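Local coordinates for anopheles Plasmodium-responsive Leucine-rich repeat protein 1B (Anopheles gambiae, PDB 4XGO) that probably takes part in mosquito immune defence against Plasmodium, its leucine-rich repeat domain belonging to a protein related to and interacting with LRIM1, at residues L28-L33 against Q50-R55; N57-L62 against L76-N81; N308-L313 against L339-S344. All blocks are in the same frame, centred on the assembly; numbering follows the deposited sequence.

Contact 1 of 3, residues L28-L33 against Q50-R55; sequences LNLNGL and QKLYMR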
ATOM      1  N   LEU A  28       1.567 -25.507   4.216  1.00 15.80           N
ATOM      2  CA  LEU A  28       0.610 -25.287   3.154  1.00 15.50           C
ATOM      3  C   LEU A  28       0.616 -23.820   2.794  1.00 14.98           C
ATOM      4  O   LEU A  28       0.244 -22.974   3.606  1.00 14.40           O
ATOM      5  CB  LEU A  28      -0.794 -25.765   3.562  1.00 16.00           C
ATOM      6  CG  LEU A  28      -1.902 -25.484   2.543  1.00 16.54           C
ATOM      7  CD1 LEU A  28      -1.597 -26.177   1.223  1.00 17.41           C
ATOM      8  CD2 LEU A  28      -3.275 -25.890   3.042  1.00 17.03           C
ATOM      9  N   ASN A  29       1.021 -23.526   1.571  1.00 14.48           N
ATOM     10  CA  ASN A  29       1.030 -22.156   1.090  1.00 13.94           C
ATOM     11  C   ASN A  29      -0.196 -21.837   0.224  1.00 13.97           C
ATOM     12  O   ASN A  29      -0.273 -22.219  -0.950  1.00 14.08           O
ATOM     13  CB  ASN A  29       2.324 -21.840   0.347  1.00 13.99           C
ATOM     14  CG  ASN A  29       2.429 -20.366  -0.007  1.00 13.59           C
ATOM     15  OD1 ASN A  29       1.651 -19.555   0.492  1.00 12.88           O
ATOM     16  ND2 ASN A  29       3.400 -20.007  -0.840  1.00 13.68           N
ATOM     17  N   LEU A  30      -1.161 -21.137   0.832  1.00 13.58           N
ATOM     18  CA  LEU A  30      -2.326 -20.640   0.145  1.00 13.70           C
ATOM     19  C   LEU A  30      -2.244 -19.133  -0.005  1.00 13.30           C
ATOM     20  O   LEU A  30      -3.256 -18.457  -0.234  1.00 13.52           O
ATOM     21  CB  LEU A  30      -3.588 -21.017   0.910  1.00 14.11           C
ATOM     22  CG  LEU A  30      -3.816 -22.500   1.149  1.00 14.64           C
ATOM     23  CD1 LEU A  30      -5.106 -22.708   1.954  1.00 14.82           C
ATOM     24  CD2 LEU A  30      -3.841 -23.269  -0.160  1.00 15.38           C
ATOM     25  N   ASN A  31      -1.039 -18.582   0.097  1.00 12.73           N
ATOM     26  CA  ASN A  31      -0.896 -17.134  -0.070  1.00 12.44           C
ATOM     27  C   ASN A  31      -1.278 -16.716  -1.484  1.00 12.87           C
ATOM     28  O   ASN A  31      -0.916 -17.402  -2.451  1.00 12.82           O
ATOM     29  CB  ASN A  31       0.553 -16.712   0.113  1.00 12.10           C
ATOM     30  CG  ASN A  31       1.045 -16.862   1.537  1.00 11.90           C
ATOM     31  OD1 ASN A  31       0.272 -17.048   2.483  1.00 11.49           O
ATOM     32  ND2 ASN A  31       2.355 -16.797   1.689  1.00 11.94           N
ATOM     33  N   GLY A  32      -1.936 -15.574  -1.611  1.00 13.03           N
ATOM     34  CA  GLY A  32      -2.092 -14.907  -2.896  1.00 13.99           C
ATOM     35  C   GLY A  32      -2.986 -15.641  -3.889  1.00 15.26           C
ATOM     36  O   GLY A  32      -2.806 -15.497  -5.098  1.00 15.53           O
ATOM     37  N   LEU A  33      -3.948 -16.424  -3.381  1.00 16.14           N
ATOM     38  CA  LEU A  33      -4.831 -17.219  -4.268  1.00 17.48           C
ATOM     39  C   LEU A  33      -6.244 -16.639  -4.414  1.00 19.34           C
ATOM     40  O   LEU A  33      -7.132 -17.319  -4.931  1.00 19.85           O
ATOM     41  CB  LEU A  33      -4.883 -18.677  -3.821  1.00 17.14           C
ATOM     42  CG  LEU A  33      -3.552 -19.425  -3.781  1.00 16.85           C
ATOM     43  CD1 LEU A  33      -3.709 -20.848  -3.272  1.00 16.85           C
ATOM     44  CD2 LEU A  33      -2.856 -19.419  -5.153  1.00 17.23           C
ATOM     45  N   GLN A  50       1.110 -28.069   9.869  1.00 18.71           N
ATOM     46  CA  GLN A  50       1.727 -27.404  11.001  1.00 18.69           C
ATOM     47  C   GLN A  50       1.910 -25.912  10.734  1.00 17.23           C
ATOM     48  O   GLN A  50       1.855 -25.127  11.659  1.00 16.94           O
ATOM     49  CB  GLN A  50       3.069 -28.022  11.300  1.00 20.58           C
ATOM     50  CG  GLN A  50       2.947 -29.453  11.809  1.00 22.66           C
ATOM     51  CD  GLN A  50       4.292 -30.089  12.025  1.00 25.18           C
ATOM     52  OE1 GLN A  50       5.291 -29.399  12.212  1.00 27.87           O
ATOM     53  NE2 GLN A  50       4.332 -31.415  11.982  1.00 27.17           N
ATOM     54  N   LYS A  51       2.175 -25.538   9.483  1.00 16.55           N
ATOM     55  CA  LYS A  51       2.308 -24.115   9.109  1.00 15.77           C
ATOM     56  C   LYS A  51       1.349 -23.786   7.985  1.00 15.13           C
ATOM     57  O   LYS A  51       1.393 -24.393   6.907  1.00 15.30           O
ATOM     58  CB  LYS A  51       3.736 -23.783   8.689  1.00 16.45           C
ATOM     59  CG  LYS A  51       4.771 -24.120   9.736  1.00 17.35           C
ATOM     60  CD  LYS A  51       6.112 -23.523   9.341  1.00 18.81           C
ATOM     61  CE  LYS A  51       7.178 -23.922  10.340  1.00 20.25           C
ATOM     62  NZ  LYS A  51       8.515 -23.432   9.909  1.00 21.34           N
ATOM     63  N   LEU A  52       0.466 -22.821   8.235  1.00 13.80           N
ATOM     64  CA  LEU A  52      -0.584 -22.480   7.291  1.00 13.64           C
ATOM     65  C   LEU A  52      -0.449 -21.031   6.880  1.00 13.26           C
ATOM     66  O   LEU A  52      -0.568 -20.136   7.717  1.00 12.21           O
ATOM     67  CB  LEU A  52      -1.953 -22.708   7.919  1.00 13.92           C
ATOM     68  CG  LEU A  52      -3.193 -22.385   7.099  1.00 14.34           C
ATOM     69  CD1 LEU A  52      -3.168 -23.125   5.776  1.00 14.70           C
ATOM     70  CD2 LEU A  52      -4.440 -22.725   7.934  1.00 14.63           C
ATOM     71  N   TYR A  53      -0.168 -20.817   5.599  1.00 12.95           N
ATOM     72  CA  TYR A  53       0.023 -19.474   5.066  1.00 12.71           C
ATOM     73  C   TYR A  53      -1.162 -19.091   4.198  1.00 12.96           C
ATOM     74  O   TYR A  53      -1.426 -19.755   3.185  1.00 12.90           O
ATOM     75  CB  TYR A  53       1.309 -19.390   4.248  1.00 12.68           C
ATOM     76  CG  TYR A  53       2.566 -19.918   4.890  1.00 12.85           C
ATOM     77  CD1 TYR A  53       2.768 -19.846   6.257  1.00 13.03           C
ATOM     78  CD2 TYR A  53       3.595 -20.447   4.095  1.00 13.44           C
ATOM     79  CE1 TYR A  53       3.939 -20.281   6.838  1.00 13.46           C
ATOM     80  CE2 TYR A  53       4.786 -20.879   4.660  1.00 13.66           C
ATOM     81  CZ  TYR A  53       4.955 -20.810   6.020  1.00 14.04           C
ATOM     82  OH  TYR A  53       6.137 -21.232   6.594  1.00 15.20           O
ATOM     83  N   MET A  54      -1.905 -18.055   4.617  1.00 12.88           N
ATOM     84  CA  MET A  54      -3.050 -17.537   3.845  1.00 13.52           C
ATOM     85  C   MET A  54      -2.983 -16.009   3.686  1.00 13.40           C
ATOM     86  O   MET A  54      -4.006 -15.304   3.646  1.00 13.37           O
ATOM     87  CB  MET A  54      -4.383 -17.989   4.483  1.00 14.62           C
ATOM     88  CG  MET A  54      -4.513 -19.491   4.544  1.00 15.62           C
ATOM     89  SD  MET A  54      -6.134 -20.015   5.166  1.00 18.25           S
ATOM     90  CE  MET A  54      -5.843 -19.968   6.905  1.00 18.30           C
ATOM     91  N   ARG A  55      -1.759 -15.519   3.536  1.00 13.16           N
ATOM     92  CA  ARG A  55      -1.490 -14.089   3.373  1.00 13.21           C
ATOM     93  C   ARG A  55      -1.917 -13.622   1.965  1.00 12.91           C
ATOM     94  O   ARG A  55      -1.953 -14.417   1.029  1.00 12.23           O
ATOM     95  CB  ARG A  55       0.020 -13.815   3.489  1.00 14.04           C
ATOM     96  CG  ARG A  55       0.764 -14.386   4.693  1.00 14.95           C
ATOM     97  CD  ARG A  55       2.280 -14.156   4.538  1.00 16.48           C
ATOM     98  NE  ARG A  55       2.608 -12.789   4.942  1.00 18.13           N
ATOM     99  CZ  ARG A  55       3.585 -12.023   4.467  1.00 20.48           C
ATOM    100  NH1 ARG A  55       4.408 -12.424   3.514  1.00 21.39           N
ATOM    101  NH2 ARG A  55       3.726 -10.800   4.948  1.00 21.96           N
TER

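Contact 2 of 3, residues N57-L62 against L76-N81; sequences NVIRYL and LMLDRN. With ACT (acetate ion), chain F.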
ATOM      1  N   ASN A  57      -4.793 -12.587   0.597  1.00 13.93           N
ATOM      2  CA  ASN A  57      -6.034 -13.056   0.011  1.00 14.64           C
ATOM      3  C   ASN A  57      -7.094 -11.988   0.241  1.00 15.56           C
ATOM      4  O   ASN A  57      -6.770 -10.819   0.483  1.00 15.60           O
ATOM      5  CB  ASN A  57      -6.399 -14.419   0.616  1.00 14.15           C
ATOM      6  CG  ASN A  57      -5.571 -15.555   0.039  1.00 13.93           C
ATOM      7  OD1 ASN A  57      -5.659 -15.868  -1.162  1.00 14.13           O
ATOM      8  ND2 ASN A  57      -4.777 -16.184   0.880  1.00 13.38           N
ATOM      9  N   VAL A  58      -8.367 -12.358   0.168  1.00 16.82           N
ATOM     10  CA  VAL A  58      -9.433 -11.384   0.408  1.00 18.15           C
ATOM     11  C   VAL A  58     -10.431 -11.955   1.412  1.00 18.34           C
ATOM     12  O   VAL A  58     -11.643 -11.801   1.264  1.00 19.51           O
ATOM     13  CB  VAL A  58     -10.113 -10.933  -0.912  1.00 19.55           C
ATOM     14  CG1 VAL A  58      -9.190  -9.985  -1.674  1.00 20.08           C
ATOM     15  CG2 VAL A  58     -10.486 -12.117  -1.776  1.00 20.15           C
ATOM     16  N   ILE A  59      -9.899 -12.578   2.455  1.00 17.73           N
ATOM     17  CA  ILE A  59     -10.704 -13.287   3.427  1.00 17.75           C
ATOM     18  C   ILE A  59     -11.408 -12.267   4.323  1.00 18.21           C
ATOM     19  O   ILE A  59     -10.770 -11.395   4.912  1.00 17.09           O
ATOM     20  CB  ILE A  59      -9.856 -14.258   4.274  1.00 17.03           C
ATOM     21  CG1 ILE A  59      -9.238 -15.360   3.395  1.00 16.81           C
ATOM     22  CG2 ILE A  59     -10.698 -14.872   5.385  1.00 17.34           C
ATOM     23  CD1 ILE A  59      -8.024 -16.028   4.018  1.00 16.17           C
ATOM     24  N   ARG A  60     -12.735 -12.380   4.402  1.00 19.70           N
ATOM     25  CA  ARG A  60     -13.557 -11.432   5.172  1.00 21.10           C
ATOM     26  C   ARG A  60     -13.940 -11.960   6.552  1.00 21.01           C
ATOM     27  O   ARG A  60     -14.037 -11.183   7.511  1.00 20.47           O
ATOM     28  CB  ARG A  60     -14.803 -11.074   4.360  1.00 23.41           C
ATOM     29  CG  ARG A  60     -15.728 -10.073   5.011  1.00 25.67           C
ATOM     30  CD  ARG A  60     -15.170  -8.666   5.046  1.00 26.86           C
ATOM     31  NE  ARG A  60     -16.032  -7.821   5.875  1.00 29.04           N
ATOM     32  CZ  ARG A  60     -15.940  -7.704   7.198  1.00 30.36           C
ATOM     33  NH1 ARG A  60     -15.005  -8.362   7.884  1.00 29.68           N
ATOM     34  NH2 ARG A  60     -16.796  -6.913   7.841  1.00 32.94           N
ATOM     35  N   TYR A  61     -14.174 -13.269   6.645  1.00 21.69           N
ATOM     36  CA  TYR A  61     -14.539 -13.942   7.900  1.00 22.11           C
ATOM     37  C   TYR A  61     -13.836 -15.272   8.021  1.00 21.01           C
ATOM     38  O   TYR A  61     -13.571 -15.934   7.013  1.00 20.34           O
ATOM     39  CB  TYR A  61     -16.046 -14.251   7.947  1.00 24.31           C
ATOM     40  CG  TYR A  61     -16.921 -13.083   7.652  1.00 26.12           C
ATOM     41  CD1 TYR A  61     -17.125 -12.088   8.601  1.00 27.30           C
ATOM     42  CD2 TYR A  61     -17.554 -12.967   6.419  1.00 27.41           C
ATOM     43  CE1 TYR A  61     -17.936 -10.996   8.324  1.00 28.98           C
ATOM     44  CE2 TYR A  61     -18.365 -11.884   6.134  1.00 29.14           C
ATOM     45  CZ  TYR A  61     -18.554 -10.909   7.084  1.00 29.63           C
ATOM     46  OH  TYR A  61     -19.361  -9.833   6.788  1.00 33.16           O
ATOM     47  N   LEU A  62     -13.545 -15.666   9.257  1.00 20.22           N
ATOM     48  CA  LEU A  62     -13.118 -17.020   9.564  1.00 19.91           C
ATOM     49  C   LEU A  62     -14.263 -17.751  10.276  1.00 20.38           C
ATOM     50  O   LEU A  62     -14.779 -17.236  11.265  1.00 20.27           O
ATOM     51  CB  LEU A  62     -11.918 -17.019  10.499  1.00 19.39           C
ATOM     52  CG  LEU A  62     -10.602 -16.428   9.993  1.00 19.37           C
ATOM     53  CD1 LEU A  62      -9.612 -16.421  11.144  1.00 19.28           C
ATOM     54  CD2 LEU A  62     -10.036 -17.195   8.819  1.00 19.60           C
ATOM     55  N   LEU A  76       0.547 -19.592  11.861  1.00 12.72           N
ATOM     56  CA  LEU A  76      -0.582 -19.153  11.061  1.00 12.62           C
ATOM     57  C   LEU A  76      -0.314 -17.722  10.607  1.00 12.62           C
ATOM     58  O   LEU A  76      -0.135 -16.857  11.436  1.00 11.89           O
ATOM     59  CB  LEU A  76      -1.879 -19.208  11.869  1.00 12.95           C
ATOM     60  CG  LEU A  76      -3.135 -18.702  11.171  1.00 13.19           C
ATOM     61  CD1 LEU A  76      -3.515 -19.598  10.012  1.00 13.29           C
ATOM     62  CD2 LEU A  76      -4.291 -18.599  12.150  1.00 13.51           C
ATOM     63  N   MET A  77      -0.334 -17.512   9.292  1.00 13.15           N
ATOM     64  CA  MET A  77      -0.098 -16.186   8.730  0.50 12.98           C
ATOM     65  C   MET A  77      -1.274 -15.788   7.869  1.00 13.07           C
ATOM     66  O   MET A  77      -1.605 -16.451   6.858  1.00 12.82           O
ATOM     67  CB  MET A  77       1.207 -16.171   7.948  0.50 13.32           C
ATOM     68  CG  MET A  77       2.364 -16.658   8.793  0.50 13.60           C
ATOM     69  SD  MET A  77       3.947 -16.277   8.059  0.50 14.16           S
ATOM     70  CE  MET A  77       4.216 -14.625   8.696  0.50 14.30           C
ATOM     71  N   LEU A  78      -1.946 -14.722   8.313  1.00 12.51           N
ATOM     72  CA  LEU A  78      -3.143 -14.218   7.661  1.00 12.89           C
ATOM     73  C   LEU A  78      -3.021 -12.739   7.381  1.00 12.60           C
ATOM     74  O   LEU A  78      -4.034 -12.046   7.252  1.00 12.25           O
ATOM     75  CB  LEU A  78      -4.372 -14.486   8.548  1.00 13.46           C
ATOM     76  CG  LEU A  78      -4.970 -15.853   8.266  1.00 14.37           C
ATOM     77  CD1 LEU A  78      -5.806 -16.295   9.452  1.00 15.29           C
ATOM     78  CD2 LEU A  78      -5.811 -15.752   7.006  1.00 14.95           C
ATOM     79  N   ASP A  79      -1.785 -12.282   7.189  1.00 12.44           N
ATOM     80  CA  ASP A  79      -1.537 -10.871   6.880  1.00 13.29           C
ATOM     81  C   ASP A  79      -2.191 -10.509   5.563  1.00 13.50           C
ATOM     82  O   ASP A  79      -2.279 -11.345   4.660  1.00 12.81           O
ATOM     83  CB  ASP A  79      -0.052 -10.551   6.805  1.00 13.79           C
ATOM     84  CG  ASP A  79       0.740 -11.248   7.866  1.00 14.83           C
ATOM     85  OD1 ASP A  79       0.887 -10.727   8.996  1.00 15.52           O
ATOM     86  OD2 ASP A  79       1.200 -12.363   7.552  1.00 15.03           O
ATOM     87  N   ARG A  80      -2.648  -9.266   5.454  1.00 13.64           N
ATOM     88  CA  ARG A  80      -3.185  -8.733   4.205  1.00 15.01           C
ATOM     89  C   ARG A  80      -4.440  -9.462   3.776  1.00 15.14           C
ATOM     90  O   ARG A  80      -4.479 -10.103   2.720  1.00 15.00           O
ATOM     91  CB  ARG A  80      -2.137  -8.765   3.079  1.00 16.69           C
ATOM     92  CG  ARG A  80      -0.960  -7.868   3.347  1.00 19.00           C
ATOM     93  CD  ARG A  80      -1.289  -6.456   2.945  1.00 21.87           C
ATOM     94  NE  ARG A  80      -0.135  -5.602   3.186  1.00 25.30           N
ATOM     95  CZ  ARG A  80      -0.106  -4.299   2.963  1.00 28.52           C
ATOM     96  NH1 ARG A  80      -1.183  -3.661   2.507  1.00 30.70           N
ATOM     97  NH2 ARG A  80       1.009  -3.627   3.230  1.00 31.40           N
ATOM     98  N   ASN A  81      -5.448  -9.375   4.636  1.00 14.35           N
ATOM     99  CA  ASN A  81      -6.794  -9.859   4.319  1.00 14.70           C
ATOM    100  C   ASN A  81      -7.794  -8.795   4.801  1.00 15.54           C
ATOM    101  O   ASN A  81      -7.410  -7.645   5.047  1.00 14.67           O
ATOM    102  CB  ASN A  81      -7.017 -11.223   4.960  1.00 14.06           C
ATOM    103  CG  ASN A  81      -6.430 -12.345   4.144  1.00 13.91           C
ATOM    104  OD1 ASN A  81      -6.978 -12.710   3.093  1.00 13.70           O
ATOM    105  ND2 ASN A  81      -5.337 -12.919   4.623  1.00 13.28           N
TER
HETATM  106  C   ACT F1004       2.707  -7.248   4.654  1.00 44.14           C
HETATM  107  O   ACT F1004       3.713  -7.970   4.499  1.00 46.81           O
HETATM  108  OXT ACT F1004       2.445  -6.257   3.931  1.00 45.51           O
HETATM  109  CH3 ACT F1004       1.775  -7.612   5.752  1.00 42.97           C

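Contact 3 of 3, residues N308-L313 against L339-S344; sequences NSLRAL and LCCKES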
ATOM      1  N   ASN A 308      30.208  32.328  23.802  1.00 26.53           N
ATOM      2  CA  ASN A 308      31.199  31.876  24.787  1.00 28.23           C
ATOM      3  C   ASN A 308      30.956  30.418  25.202  1.00 27.01           C
ATOM      4  O   ASN A 308      31.888  29.624  25.289  1.00 28.01           O
ATOM      5  CB  ASN A 308      31.212  32.810  26.002  1.00 30.17           C
ATOM      6  CG  ASN A 308      31.842  34.158  25.688  1.00 32.37           C
ATOM      7  OD1 ASN A 308      32.753  34.246  24.856  1.00 36.35           O
ATOM      8  ND2 ASN A 308      31.349  35.218  26.329  1.00 33.61           N
ATOM      9  N   SER A 309      29.694  30.054  25.395  1.00 25.42           N
ATOM     10  CA  SER A 309      29.353  28.672  25.742  1.00 24.51           C
ATOM     11  C   SER A 309      29.638  27.716  24.591  1.00 24.26           C
ATOM     12  O   SER A 309      30.207  26.636  24.775  1.00 25.00           O
ATOM     13  CB  SER A 309      27.869  28.578  26.106  1.00 23.67           C
ATOM     14  OG  SER A 309      27.564  27.304  26.645  1.00 22.54           O
ATOM     15  N   LEU A 310      29.203  28.099  23.398  1.00 24.07           N
ATOM     16  CA  LEU A 310      29.458  27.307  22.203  1.00 24.74           C
ATOM     17  C   LEU A 310      30.958  27.122  21.965  1.00 26.83           C
ATOM     18  O   LEU A 310      31.414  26.008  21.695  1.00 27.27           O
ATOM     19  CB  LEU A 310      28.819  27.995  20.995  1.00 24.23           C
ATOM     20  CG  LEU A 310      28.853  27.278  19.653  1.00 23.89           C
ATOM     21  CD1 LEU A 310      28.096  25.966  19.737  1.00 23.83           C
ATOM     22  CD2 LEU A 310      28.236  28.183  18.604  1.00 24.11           C
ATOM     23  N   ARG A 311      31.717  28.207  22.071  1.00 29.47           N
ATOM     24  CA  ARG A 311      33.177  28.139  21.903  1.00 32.10           C
ATOM     25  C   ARG A 311      33.843  27.273  22.969  1.00 34.17           C
ATOM     26  O   ARG A 311      34.781  26.537  22.665  1.00 35.24           O
ATOM     27  CB  ARG A 311      33.798  29.526  21.915  1.00 32.96           C
ATOM     28  CG  ARG A 311      33.620  30.271  20.607  1.00 33.27           C
ATOM     29  CD  ARG A 311      34.520  31.488  20.560  1.00 33.40           C
ATOM     30  NE  ARG A 311      34.086  32.542  21.468  1.00 33.83           N
ATOM     31  CZ  ARG A 311      33.435  33.642  21.108  1.00 33.97           C
ATOM     32  NH1 ARG A 311      33.110  33.863  19.835  1.00 34.87           N
ATOM     33  NH2 ARG A 311      33.102  34.533  22.028  1.00 34.81           N
ATOM     34  N   ALA A 312      33.352  27.356  24.207  1.00 35.14           N
ATOM     35  CA  ALA A 312      33.811  26.464  25.279  1.00 36.65           C
ATOM     36  C   ALA A 312      33.504  25.006  24.965  1.00 36.51           C
ATOM     37  O   ALA A 312      34.253  24.111  25.348  1.00 38.70           O
ATOM     38  CB  ALA A 312      33.184  26.859  26.608  1.00 36.29           C
ATOM     39  N   LEU A 313      32.392  24.769  24.277  1.00 37.51           N
ATOM     40  CA  LEU A 313      31.993  23.425  23.861  1.00 38.82           C
ATOM     41  C   LEU A 313      32.960  22.832  22.829  1.00 40.79           C
ATOM     42  O   LEU A 313      33.308  21.649  22.909  1.00 41.50           O
ATOM     43  CB  LEU A 313      30.570  23.462  23.284  1.00 39.22           C
ATOM     44  CG  LEU A 313      29.641  22.279  23.504  1.00 39.52           C
ATOM     45  CD1 LEU A 313      29.482  21.962  24.983  1.00 40.00           C
ATOM     46  CD2 LEU A 313      28.287  22.594  22.886  1.00 38.34           C
ATOM     47  N   LEU A 339      28.019  27.296  13.207  1.00 16.57           N
ATOM     48  CA  LEU A 339      26.824  27.336  14.081  1.00 16.48           C
ATOM     49  C   LEU A 339      26.546  28.756  14.563  1.00 16.12           C
ATOM     50  O   LEU A 339      27.466  29.479  14.951  1.00 17.12           O
ATOM     51  CB  LEU A 339      27.035  26.414  15.283  1.00 16.37           C
ATOM     52  CG  LEU A 339      27.038  24.925  14.935  1.00 16.57           C
ATOM     53  CD1 LEU A 339      27.817  24.141  15.984  1.00 17.22           C
ATOM     54  CD2 LEU A 339      25.624  24.380  14.790  1.00 16.08           C
ATOM     55  N   CYS A 340      25.275  29.158  14.571  1.00 16.31           N
ATOM     56  CA  CYS A 340      24.921  30.535  14.926  1.00 16.65           C
ATOM     57  C   CYS A 340      25.077  30.794  16.413  1.00 16.85           C
ATOM     58  O   CYS A 340      24.681  29.966  17.238  1.00 16.11           O
ATOM     59  CB  CYS A 340      23.474  30.848  14.559  1.00 17.29           C
ATOM     60  SG  CYS A 340      23.200  30.749  12.791  1.00 18.67           S
ATOM     61  N   CYS A 341      25.624  31.948  16.761  1.00 17.48           N
ATOM     62  CA  CYS A 341      25.677  32.342  18.150  1.00 18.90           C
ATOM     63  C   CYS A 341      25.734  33.848  18.285  1.00 19.48           C
ATOM     64  O   CYS A 341      26.151  34.559  17.364  1.00 18.88           O
ATOM     65  CB  CYS A 341      26.872  31.686  18.861  1.00 20.22           C
ATOM     66  SG  CYS A 341      28.494  32.308  18.312  1.00 22.32           S
ATOM     67  N   LYS A 342      25.321  34.321  19.455  1.00 20.72           N
ATOM     68  CA  LYS A 342      25.299  35.749  19.768  1.00 23.12           C
ATOM     69  C   LYS A 342      26.333  36.041  20.831  1.00 25.18           C
ATOM     70  O   LYS A 342      26.441  35.315  21.816  1.00 24.23           O
ATOM     71  CB  LYS A 342      23.910  36.129  20.263  1.00 24.54           C
ATOM     72  CG  LYS A 342      23.711  37.599  20.608  1.00 27.08           C
ATOM     73  CD  LYS A 342      22.297  37.812  21.100  1.00 29.55           C
ATOM     74  CE  LYS A 342      22.011  39.275  21.395  1.00 32.46           C
ATOM     75  NZ  LYS A 342      20.792  39.366  22.255  1.00 34.48           N
ATOM     76  N   GLU A 343      27.097  37.118  20.626  1.00 28.67           N
ATOM     77  CA  GLU A 343      28.142  37.508  21.560  1.00 32.40           C
ATOM     78  C   GLU A 343      27.500  38.221  22.747  1.00 35.41           C
ATOM     79  O   GLU A 343      26.465  38.859  22.602  1.00 35.79           O
ATOM     80  CB  GLU A 343      29.152  38.436  20.872  1.00 33.13           C
ATOM     81  CG  GLU A 343      29.851  37.825  19.659  1.00 33.45           C
ATOM     82  CD  GLU A 343      30.955  36.849  20.024  1.00 34.09           C
ATOM     83  OE1 GLU A 343      31.176  36.597  21.224  1.00 36.78           O
ATOM     84  OE2 GLU A 343      31.614  36.325  19.100  1.00 35.57           O
ATOM     85  N   SER A 344      28.102  38.090  23.922  1.00 41.54           N
ATOM     86  CA  SER A 344      27.623  38.792  25.118  1.00 45.75           C
ATOM     87  C   SER A 344      28.180  40.212  25.147  1.00 48.03           C
ATOM     88  O   SER A 344      27.472  41.169  24.831  1.00 51.70           O
ATOM     89  CB  SER A 344      28.052  38.043  26.377  1.00 47.51           C
ATOM     90  OG  SER A 344      29.452  37.827  26.370  1.00 49.64           O
TER
HETATM   91  O   HOH W   1      28.985  34.937  24.548  1.00 36.20           O

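Contact 1 of 3, residues L28-L33 against Q50-R55
Five hydrogen bonds join L28-L33 to Q50-R55, four of them between backbone groups. L28 N binds K51 O at 2.9 Å and L28 O receives Y53 N at 3.0 Å, both nearly straight and along the carbonyl axes; this is the parallel pairing of strands 27-29 and 51-53. L30 N prolongs it to Y53 O at 2.7 Å. Where the strands have ended, the side chain of N31 takes over: with its CG anti to the carbonyl carbon, it swings OD1 over to R55 N (2.8 Å), which meets the amide oxygen from above its carbonyl plane. G32 N, within a type II turn from L30 to L33, then binds R55 O at 2.9 Å. N29 OD1 accepts N31 N in an Asx turn, so one asparagine shapes the turn that presents the next. The N31 amide also passes obliquely beside Y53, its plane 30° from the ring, with OD1 only 3.1 Å from Y53 CB. R55 runs alongside N31, and its guanidinium goes on to D79 and to G32 O of the second subunit.

On the face of the sheet away from N29 and Y53, L28 and L52 lie side by side, both with CG anti to the backbone N, and L28 CD2 touches L52 CD1 at 3.9 Å. Past the strands, L30 CB rests on M54 CG. L28 and L30 also pack on the second subunit, which N29 and N31 bond. Buried leucines and M54 on one side, with N29 and Y53 on the other, fit two successive coils of a leucine-rich repeat solenoid.

Contact 2 of 3, residues N57-L62 against L76-N81
N81 carries its CG anti to the carbonyl carbon and beside its own backbone N, and chi2 of -74° then turns the amide so that its two ends serve different stretches of chain. OD1 is directed at N57-I59, while ND2 is turned back to L78 within its own segment. I59 has its CG1 set the same way about chi1, which lays its side chain alongside that of N81 and sends CD1 on toward L78.

The oxygen takes I59 N at 3.0 Å, in the carbonyl plane, on a lone pair and almost straight (170°). Packing around it is close, since N81 OD1 is 2.9 Å from N57 C. The nitrogen gives a bond to L78 O at 3.1 Å, equally straight at 176° and in the plane of the amide, although it meets the L78 carbonyl from above its plane; ND2 also reaches M54 O in the preceding repeat. Beside this grip, N57 N makes a weak bond to R80 O at 3.3 Å.

Below the polar layer, L78 splits its two methyls. CD2 is crossed at about a right angle by I59, whose CD1 lies 3.7 Å from it, and CD1 meets L62 CD1 tip to tip. R80 is bent at chi2, and its NE and NH2 both bond OXT of an acetate, NE at 2.8 Å; the ion probably came from the crystallisation liquor.

N57 spans the previous turn in a similar way, its OD1 accepting from L33 N and I35 N and its ND2 giving to L30 O and M54 O. Buried amides stacked repeat upon repeat form the asparagine ladder of leucine-rich repeats, in which each side chain satisfies backbone groups that the bend after the strand would otherwise leave without strand partners.

Contact 3 of 3, residues N308-L313 against L339-S344
The C-terminal end of the repeat domain is closed by a small disulfide-bonded unit, in which helix 307-316 lies against strand 339-342. Their local axes come within 8.7 Å and run at 136°, an oblique course. L310 packs between them: with CG anti to the backbone N it lowers CD2 onto the strand, 3.8 Å from C341 CB and 3.9 Å from L339 CB, its side chain crossing that of L339 at about a right angle. C341 SG forms a disulfide with C307 SG, so a covalent link ties the strand to the first turn of the helix.

Above this apolar patch an end-on salt bridge joins R311 and E343. R311 NH1 gives a straight bond (179°) to E343 OE2 at 3.0 Å, and R311 NH2 reaches E343 OE1 at 2.9 Å; both oxygens use syn lone pairs, and the guanidinium and carboxylate planes are 23° apart, nearly coplanar. R311 NH2 is also held by N308 OD1 at 2.9 Å, one helical turn back, which helps fix the guanidinium. E336 adds a second salt bridge to R311, and H334 a hydrogen bond to E343. A water accepts from N308 N and, weakly, from S344 N. Helix, short strands and two disulfides (C307-C341 and C329-C340) resemble the cysteine-rich C-terminal caps of extracellular leucine-rich repeat proteins.

From the N terminus the three contacts follow in series, and none encloses or crosses another. Contact 1 closes the loop between strands 27-29 and 51-53; contact 2 opens just beyond it and joins the loop after strand 51-53 to strand 75-77 and the bend that follows. The first two touch, their centres 10 Å apart, through the probable backbone hydrogen bond M54 N to M77 O and the bond from L33 N to N57 OD1, making one continuous stack of early coils. Contact 3 lies about 62 Å from contact 1, centre to centre, beyond the remaining repeats, where residues 308-313 and 339-344 close the C-terminal cap.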